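Long-range contacts in thiamine phosphate pyrophosphorylase (Bacteroides thetaiotaomicron VPI-5482, PDB 3CEU), which probably makes thiamine phosphate from pyrimidine diphosphate and thiazole phosphate precursors, a late step on the route to thiamine diphosphate: residues Met1-Val5 / Leu27-His31; Thr59-Phe63 / Leu76-Asn80; Phe112-Ile116 / Ser127-Ala131. Residue numbers count along the deposited sequence, not the author numbering.

Overall arrangement
The three contacts follow one another along the chain and lie in one closed barrel of eight parallel strands. Interaction 1 pairs strands 2-6 and 29-32 and lies nearest the chain centre. Interaction 2 joins loops that follow strands 57-59 and 73-75, and interaction 3 packs the end of strand 110-113 against the loop before helix 131-139. Their centres are about 18 Å (1 and 2), 19 Å (1 and 3) and 22 Å (2 and 3) apart. His31 ties them together: its ND1 is 2.7 Å from His60 NE2, a probable hydrogen bond, and its CE1 is 3.4 Å from Phe112 CZ. Loops at C-terminal strand ends, as in interactions 2 and 3, usually frame TIM-barrel active sites.

Interaction 1: residues Met1-Val5 / Leu27-His31; sequences MKLIV and LDILH
Two neighbouring parallel strands of a TIM barrel meet here, the outer members of a beta-alpha-beta unit whose helix, 15-24, forms the crossover. The axes of 2-5 and 29-31 approach to 5.0 Å at -28°, a twist consistent with a closed barrel. Residues 2-5 are extended, and the register sets Leu3 opposite Asp28, Ile4 opposite Ile29 and Val5 opposite Leu30, with CA-CA distances of 6.0, 5.0 and 5.2 Å. The parallel ladder rests on Val5, which bonds to the residues flanking Leu30: Val5 N donates to Ile29 O (3.2 Å, 174°) and His31 N to Val5 O (2.9 Å, 175°). Leu30 CA adds a CH...O contact to Val5 O at 3.5 Å.

Apolar packing occupies both faces. Ile4, Ile29 and His31 look into the barrel, where Ile4 CG1 lies 4.1 Å from Ile29 CB and Ile4 CG2 3.5 Å from His31 CD2; His31 itself bonds to His60 and Tyr110. On the outer face Val5, a t rotamer, brings CG2 to 3.6 Å from Leu27 CD1, while Leu3 and Leu27 both reach Phe194 of helix 188-201.

Before the ladder, Asp28 (phi/psi -61/-68) departs from strand geometry and its side chain takes over the pairing. With chi1 m, its carboxylate accepts Leu3 N at OD2 (3.0 Å, 166°). One water fills the remaining gap: it accepts from Asp28 N at 2.8 Å and stands 2.9 Å from Leu3 O and 2.8 Å from Asp28 OD2.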
loop_
_atom_site.group_PDB
_atom_site.type_symbol
_atom_site.label_atom_id
_atom_site.label_comp_id
_atom_site.label_asym_id
_atom_site.label_seq_id
_atom_site.Cartn_x
_atom_site.Cartn_y
_atom_site.Cartn_z
HETATM N N MSE A 1 3.284 9.457 9.445
HETATM C CA MSE A 1 2.270 9.027 8.440
HETATM C C MSE A 1 2.306 7.522 8.216
HETATM O O MSE A 1 3.323 6.873 8.450
HETATM C CB MSE A 1 2.507 9.742 7.109
HETATM C CG MSE A 1 3.886 9.525 6.512
HETATM SE SE MSE A 1 4.008 10.180 4.684
HETATM C CE MSE A 1 5.636 9.277 4.150
ATOM N N LYS A 2 1.193 6.966 7.755
ATOM C CA LYS A 2 1.127 5.533 7.506
ATOM C C LYS A 2 2.090 5.107 6.401
ATOM O O LYS A 2 2.403 5.877 5.490
ATOM C CB LYS A 2 -0.302 5.126 7.134
ATOM C CG LYS A 2 -1.295 5.212 8.290
ATOM C CD LYS A 2 -2.696 4.801 7.850
ATOM C CE LYS A 2 -3.655 4.750 9.029
ATOM N NZ LYS A 2 -3.615 6.024 9.801
ATOM N N LEU A 3 2.574 3.876 6.511
ATOM C CA LEU A 3 3.485 3.303 5.532
ATOM C C LEU A 3 2.834 2.031 4.988
ATOM O O LEU A 3 2.809 0.996 5.654
ATOM C CB LEU A 3 4.836 2.973 6.179
ATOM C CG LEU A 3 5.896 2.398 5.233
ATOM C CD1 LEU A 3 6.076 3.348 4.052
ATOM C CD2 LEU A 3 7.209 2.190 5.967
ATOM N N ILE A 4 2.302 2.125 3.774
ATOM C CA ILE A 4 1.624 1.007 3.129
ATOM C C ILE A 4 2.552 0.273 2.175
ATOM O O ILE A 4 3.297 0.896 1.409
ATOM C CB ILE A 4 0.392 1.496 2.335
ATOM C CG1 ILE A 4 -0.538 2.291 3.261
ATOM C CG2 ILE A 4 -0.344 0.318 1.729
ATOM C CD1 ILE A 4 -1.589 3.104 2.531
ATOM N N VAL A 5 2.501 -1.056 2.232
ATOM C CA VAL A 5 3.320 -1.914 1.375
ATOM C C VAL A 5 2.446 -2.718 0.415
ATOM O O VAL A 5 1.457 -3.319 0.830
ATOM C CB VAL A 5 4.151 -2.942 2.207
ATOM C CG1 VAL A 5 4.821 -3.947 1.267
ATOM C CG2 VAL A 5 5.205 -2.223 3.048
ATOM N N LEU A 27 3.874 -3.116 10.412
ATOM C CA LEU A 27 3.357 -2.711 9.111
ATOM C C LEU A 27 1.904 -2.221 9.259
ATOM O O LEU A 27 1.033 -2.962 9.706
ATOM C CB LEU A 27 3.399 -3.889 8.145
ATOM C CG LEU A 27 2.632 -3.721 6.824
ATOM C CD1 LEU A 27 3.174 -2.537 6.014
ATOM C CD2 LEU A 27 2.775 -5.002 6.046
ATOM N N ASP A 28 1.641 -0.974 8.892
ATOM C CA ASP A 28 0.293 -0.444 9.008
ATOM C C ASP A 28 -0.678 -1.242 8.137
ATOM O O ASP A 28 -1.537 -1.956 8.653
ATOM C CB ASP A 28 0.259 1.033 8.599
ATOM C CG ASP A 28 1.058 1.931 9.542
ATOM O OD1 ASP A 28 0.644 2.098 10.721
ATOM O OD2 ASP A 28 2.103 2.480 9.107
ATOM N N ILE A 29 -0.518 -1.133 6.819
ATOM C CA ILE A 29 -1.396 -1.808 5.864
ATOM C C ILE A 29 -0.659 -2.578 4.767
ATOM O O ILE A 29 0.429 -2.196 4.332
ATOM C CB ILE A 29 -2.350 -0.780 5.186
ATOM C CG1 ILE A 29 -3.183 -0.065 6.252
ATOM C CG2 ILE A 29 -3.270 -1.481 4.193
ATOM C CD1 ILE A 29 -4.064 1.057 5.708
ATOM N N LEU A 30 -1.277 -3.669 4.326
ATOM C CA LEU A 30 -0.730 -4.516 3.271
ATOM C C LEU A 30 -1.738 -4.578 2.140
ATOM O O LEU A 30 -2.899 -4.922 2.354
ATOM C CB LEU A 30 -0.488 -5.933 3.788
ATOM C CG LEU A 30 -0.001 -6.923 2.738
ATOM C CD1 LEU A 30 1.405 -6.547 2.300
ATOM C CD2 LEU A 30 -0.014 -8.332 3.301
ATOM N N HIS A 31 -1.289 -4.233 0.940
ATOM C CA HIS A 31 -2.137 -4.276 -0.244
ATOM C C HIS A 31 -1.780 -5.515 -1.053
ATOM O O HIS A 31 -0.706 -5.595 -1.666
ATOM C CB HIS A 31 -1.957 -3.012 -1.093
ATOM C CG HIS A 31 -2.948 -1.932 -0.779
ATOM N ND1 HIS A 31 -3.929 -1.540 -1.667
ATOM C CD2 HIS A 31 -3.145 -1.196 0.340
ATOM C CE1 HIS A 31 -4.685 -0.614 -1.109
ATOM N NE2 HIS A 31 -4.231 -0.386 0.113
HETATM O O HOH W 1 3.949 0.483 8.292
#

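Interaction 2: residues Thr59-Phe63 / Leu76-Asn80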
loop_
_atom_site.group_PDB
_atom_site.type_symbol
_atom_site.label_atom_id
_atom_site.label_comp_id
_atom_site.label_asym_id
_atom_site.label_seq_id
_atom_site.Cartn_x
_atom_site.Cartn_y
_atom_site.Cartn_z
ATOM N N THR A 59 -7.253 -6.236 -0.556
ATOM C CA THR A 59 -6.985 -7.038 -1.760
ATOM C C THR A 59 -7.456 -6.387 -3.054
ATOM O O THR A 59 -8.514 -5.761 -3.095
ATOM C CB THR A 59 -7.644 -8.435 -1.670
ATOM O OG1 THR A 59 -7.408 -9.149 -2.886
ATOM C CG2 THR A 59 -9.141 -8.325 -1.434
ATOM N N HIS A 60 -6.663 -6.543 -4.107
ATOM C CA HIS A 60 -7.000 -5.978 -5.400
ATOM C C HIS A 60 -7.684 -7.001 -6.303
ATOM O O HIS A 60 -8.134 -6.677 -7.398
ATOM C CB HIS A 60 -5.748 -5.444 -6.110
ATOM C CG HIS A 60 -5.094 -4.295 -5.409
ATOM N ND1 HIS A 60 -4.461 -3.273 -6.088
ATOM C CD2 HIS A 60 -4.956 -4.013 -4.092
ATOM C CE1 HIS A 60 -3.963 -2.413 -5.216
ATOM N NE2 HIS A 60 -4.248 -2.841 -3.998
ATOM N N GLU A 61 -7.767 -8.240 -5.845
ATOM C CA GLU A 61 -8.397 -9.270 -6.655
ATOM C C GLU A 61 -9.319 -10.129 -5.816
ATOM O O GLU A 61 -9.272 -10.076 -4.591
ATOM C CB GLU A 61 -7.319 -10.139 -7.329
ATOM C CG GLU A 61 -6.601 -9.469 -8.523
ATOM C CD GLU A 61 -5.512 -8.475 -8.123
ATOM O OE1 GLU A 61 -5.180 -7.590 -8.950
ATOM O OE2 GLU A 61 -4.980 -8.591 -6.998
ATOM N N HIS A 62 -10.172 -10.905 -6.473
ATOM C CA HIS A 62 -11.082 -11.794 -5.760
ATOM C C HIS A 62 -11.587 -11.144 -4.487
ATOM O O HIS A 62 -11.196 -11.512 -3.371
ATOM C CB HIS A 62 -10.356 -13.091 -5.437
ATOM C CG HIS A 62 -9.714 -13.715 -6.631
ATOM N ND1 HIS A 62 -10.416 -14.011 -7.781
ATOM C CD2 HIS A 62 -8.431 -14.075 -6.871
ATOM C CE1 HIS A 62 -9.593 -14.527 -8.675
ATOM N NE2 HIS A 62 -8.382 -14.576 -8.148
ATOM N N PHE A 63 -12.463 -10.172 -4.678
ATOM C CA PHE A 63 -13.039 -9.424 -3.581
ATOM C C PHE A 63 -13.797 -10.297 -2.583
ATOM O O PHE A 63 -13.987 -9.903 -1.436
ATOM C CB PHE A 63 -13.942 -8.320 -4.151
ATOM C CG PHE A 63 -13.189 -7.225 -4.886
ATOM C CD1 PHE A 63 -13.838 -6.428 -5.823
ATOM C CD2 PHE A 63 -11.849 -6.964 -4.608
ATOM C CE1 PHE A 63 -13.178 -5.381 -6.464
ATOM C CE2 PHE A 63 -11.174 -5.915 -5.245
ATOM C CZ PHE A 63 -11.842 -5.122 -6.178
ATOM N N LEU A 76 -10.452 -0.984 -5.571
ATOM C CA LEU A 76 -10.952 -1.086 -6.934
ATOM C C LEU A 76 -9.848 -0.773 -7.936
ATOM O O LEU A 76 -9.013 0.092 -7.699
ATOM C CB LEU A 76 -12.128 -0.129 -7.127
ATOM C CG LEU A 76 -13.188 -0.260 -6.043
ATOM C CD1 LEU A 76 -14.290 0.766 -6.277
ATOM C CD2 LEU A 76 -13.752 -1.667 -6.036
ATOM N N ASN A 77 -9.843 -1.487 -9.056
ATOM C CA ASN A 77 -8.823 -1.258 -10.067
ATOM C C ASN A 77 -9.298 -1.692 -11.445
ATOM O O ASN A 77 -10.377 -2.264 -11.584
ATOM C CB ASN A 77 -7.530 -1.979 -9.676
ATOM C CG ASN A 77 -7.685 -3.482 -9.653
ATOM O OD1 ASN A 77 -7.694 -4.136 -10.699
ATOM N ND2 ASN A 77 -7.817 -4.042 -8.458
ATOM N N ALA A 78 -8.490 -1.409 -12.460
ATOM C CA ALA A 78 -8.839 -1.730 -13.838
ATOM C C ALA A 78 -9.435 -3.120 -14.023
ATOM O O ALA A 78 -10.499 -3.268 -14.629
ATOM C CB ALA A 78 -7.619 -1.565 -14.733
ATOM N N ARG A 79 -8.764 -4.134 -13.496
ATOM C CA ARG A 79 -9.247 -5.498 -13.647
ATOM C C ARG A 79 -10.461 -5.786 -12.762
ATOM O O ARG A 79 -11.299 -6.623 -13.103
ATOM C CB ARG A 79 -8.098 -6.478 -13.375
ATOM C CG ARG A 79 -6.965 -6.368 -14.416
ATOM C CD ARG A 79 -5.664 -6.993 -13.929
ATOM N NE ARG A 79 -5.248 -6.385 -12.668
ATOM C CZ ARG A 79 -4.947 -5.097 -12.526
ATOM N NH1 ARG A 79 -5.005 -4.277 -13.573
ATOM N NH2 ARG A 79 -4.611 -4.617 -11.334
ATOM N N ASN A 80 -10.570 -5.079 -11.641
ATOM C CA ASN A 80 -11.706 -5.270 -10.740
ATOM C C ASN A 80 -12.233 -3.888 -10.375
ATOM O O ASN A 80 -12.023 -3.396 -9.272
ATOM C CB ASN A 80 -11.263 -6.049 -9.507
ATOM C CG ASN A 80 -10.501 -7.325 -9.873
ATOM O OD1 ASN A 80 -9.306 -7.275 -10.185
ATOM N ND2 ASN A 80 -11.191 -8.464 -9.857
#
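Although two successive barrel strands lead into these segments, what links them is a side-chain amide and not a backbone ladder: Asn77 ND2 donates to His60 O at 2.9 Å with an angle of 154°. The same Asn77 side chain, chi1 p, shapes its own loop. Its OD1 accepts Asn80 N at 3.2 Å, an Asx motif, and takes a weak bond from Arg79 N at 3.0 Å; Asn77 N donates to Asn80 O at 2.9 Å. The turn 77-80 is thereby held compact, and Asn77 both shapes it and ties it to 59-63.

Within 59-63, Thr59 OG1 donates to Glu61 O at 2.7 Å, across the bend after the strand. Apolar contact comes from the Phe63 ring, whose CZ lies 3.5 Å from Asn80 CB and whose CE1 lies 3.8 Å from Leu76 CD2. At the margin, Glu61 OE1 and Arg79 NH2 form a long salt bridge of 3.9 Å, with OE1 at the edge of the guanidinium, near its plane; Glu61 OE2 is engaged by Lys34 N.

His60 stacks its ring on His75 and bonds to His31, so the contact borders the histidine cluster within the barrel mouth. The segments thus join the loop between strand 57-59 and helix 65-68 to the one between strands 73-75 and 90-95.

Interaction 3: residues Phe112-Ile116 / Ser127-Ala131; sequences FMSPI and STYTA
At the apolar centre, the methyl of Met113 (selenomethionine) sits over one face of the Tyr129 ring where strand 110-113 of the TIM barrel ends and its chain leads toward helix 131-139. Met113 CE is 3.3 Å from the Tyr129 ring centroid and 13° off the ring normal, a CH-pi contact over the face. Its SE stands obliquely at 5.1 Å from the same centroid, within a Met-aromatic contact. Met113 gets there with chi1 and chi2 both t and chi3 at 139°; Tyr129 uses chi1 m and chi2 -76°. Leu134 of helix 131-139 touches both residues.

Further out, Ile116 CD1 reaches Tyr129 CE2 at 4.0 Å. Residues 112-114 are extended, then the Ser114-Pro115 peptide bond is cis and the chain bends sharply. Pro115 approaches the returning segment closely: its CA lies 5.2 Å from that of Ser127, its CB 3.4 Å from Ser127 N and its CD 3.6 Å from Thr128 CG2. Residues 127-130 have no regular structure, and Thr130 is the N-cap residue of the helix, without a side-chain capping bond. Since 118-126 are not modelled, this contact is where the loop is first seen to rejoin the barrel rim.

The polar edge is formed by the end of the tyrosine: Tyr129 OH donates to Ser114 O at 2.9 Å, although the hydroxyl's position is less certain than that of the ring.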
loop_
_atom_site.group_PDB
_atom_site.type_symbol
_atom_site.label_atom_id
_atom_site.label_comp_id
_atom_site.label_asym_id
_atom_site.label_seq_id
_atom_site.Cartn_x
_atom_site.Cartn_y
_atom_site.Cartn_z
ATOM N N PHE A 112 -5.143 6.367 -3.480
ATOM C CA PHE A 112 -3.725 6.424 -3.815
ATOM C C PHE A 112 -3.572 7.588 -4.784
ATOM O O PHE A 112 -4.530 7.968 -5.455
ATOM C CB PHE A 112 -3.284 5.138 -4.533
ATOM C CG PHE A 112 -3.027 3.976 -3.616
ATOM C CD1 PHE A 112 -3.329 4.060 -2.262
ATOM C CD2 PHE A 112 -2.465 2.800 -4.101
ATOM C CE1 PHE A 112 -3.078 2.998 -1.406
ATOM C CE2 PHE A 112 -2.211 1.733 -3.248
ATOM C CZ PHE A 112 -2.520 1.838 -1.894
HETATM N N MSE A 113 -2.383 8.167 -4.855
HETATM C CA MSE A 113 -2.148 9.242 -5.802
HETATM C C MSE A 113 -0.814 8.940 -6.469
HETATM O O MSE A 113 0.203 8.764 -5.788
HETATM C CB MSE A 113 -2.093 10.601 -5.107
HETATM C CG MSE A 113 -2.236 11.770 -6.068
HETATM SE SE MSE A 113 -1.778 13.488 -5.305
HETATM C CE MSE A 113 -0.823 14.242 -6.817
ATOM N N SER A 114 -0.820 8.875 -7.798
ATOM C CA SER A 114 0.392 8.561 -8.550
ATOM C C SER A 114 0.287 9.034 -9.993
ATOM O O SER A 114 -0.806 9.352 -10.466
ATOM C CB SER A 114 0.600 7.056 -8.550
ATOM O OG SER A 114 -0.485 6.426 -9.192
ATOM N N PRO A 115 1.425 9.100 -10.712
ATOM C CA PRO A 115 2.791 8.773 -10.262
ATOM C C PRO A 115 3.468 9.993 -9.628
ATOM O O PRO A 115 3.735 10.979 -10.314
ATOM C CB PRO A 115 3.505 8.350 -11.554
ATOM C CG PRO A 115 2.384 8.022 -12.519
ATOM C CD PRO A 115 1.351 9.072 -12.181
ATOM N N ILE A 116 3.746 9.924 -8.327
ATOM C CA ILE A 116 4.385 11.037 -7.630
ATOM C C ILE A 116 5.824 11.225 -8.098
ATOM O O ILE A 116 6.332 12.347 -8.117
ATOM C CB ILE A 116 4.393 10.827 -6.098
ATOM C CG1 ILE A 116 2.963 10.639 -5.579
ATOM C CG2 ILE A 116 5.059 12.015 -5.420
ATOM C CD1 ILE A 116 2.031 11.815 -5.828
ATOM N N SER A 127 6.083 9.880 -13.184
ATOM C CA SER A 127 6.214 11.333 -13.162
ATOM C C SER A 127 5.125 12.027 -14.006
ATOM O O SER A 127 4.873 11.642 -15.152
ATOM C CB SER A 127 7.610 11.727 -13.660
ATOM O OG SER A 127 7.848 13.120 -13.488
ATOM N N THR A 128 4.487 13.049 -13.427
ATOM C CA THR A 128 3.418 13.795 -14.095
ATOM C C THR A 128 3.055 15.094 -13.339
ATOM O O THR A 128 2.538 16.043 -13.930
ATOM C CB THR A 128 2.162 12.901 -14.245
ATOM O OG1 THR A 128 1.184 13.567 -15.050
ATOM C CG2 THR A 128 1.570 12.588 -12.886
ATOM N N TYR A 129 3.346 15.137 -12.040
ATOM C CA TYR A 129 3.053 16.308 -11.215
ATOM C C TYR A 129 4.288 17.188 -11.055
ATOM O O TYR A 129 5.359 16.874 -11.579
ATOM C CB TYR A 129 2.585 15.872 -9.826
ATOM C CG TYR A 129 1.472 14.855 -9.846
ATOM C CD1 TYR A 129 0.162 15.227 -10.141
ATOM C CD2 TYR A 129 1.727 13.518 -9.559
ATOM C CE1 TYR A 129 -0.868 14.289 -10.144
ATOM C CE2 TYR A 129 0.709 12.578 -9.560
ATOM C CZ TYR A 129 -0.585 12.969 -9.849
ATOM O OH TYR A 129 -1.592 12.039 -9.809
ATOM N N THR A 130 4.129 18.283 -10.314
ATOM C CA THR A 130 5.216 19.229 -10.053
ATOM C C THR A 130 5.209 19.599 -8.574
ATOM O O THR A 130 4.161 19.920 -8.011
ATOM C CB THR A 130 5.051 20.522 -10.871
ATOM O OG1 THR A 130 4.902 20.194 -12.258
ATOM C CG2 THR A 130 6.274 21.419 -10.694
ATOM N N ALA A 131 6.384 19.570 -7.954
ATOM C CA ALA A 131 6.512 19.879 -6.537
ATOM C C ALA A 131 5.718 21.108 -6.122
ATOM O O ALA A 131 5.184 21.170 -5.011
ATOM C CB ALA A 131 7.978 20.060 -6.177
#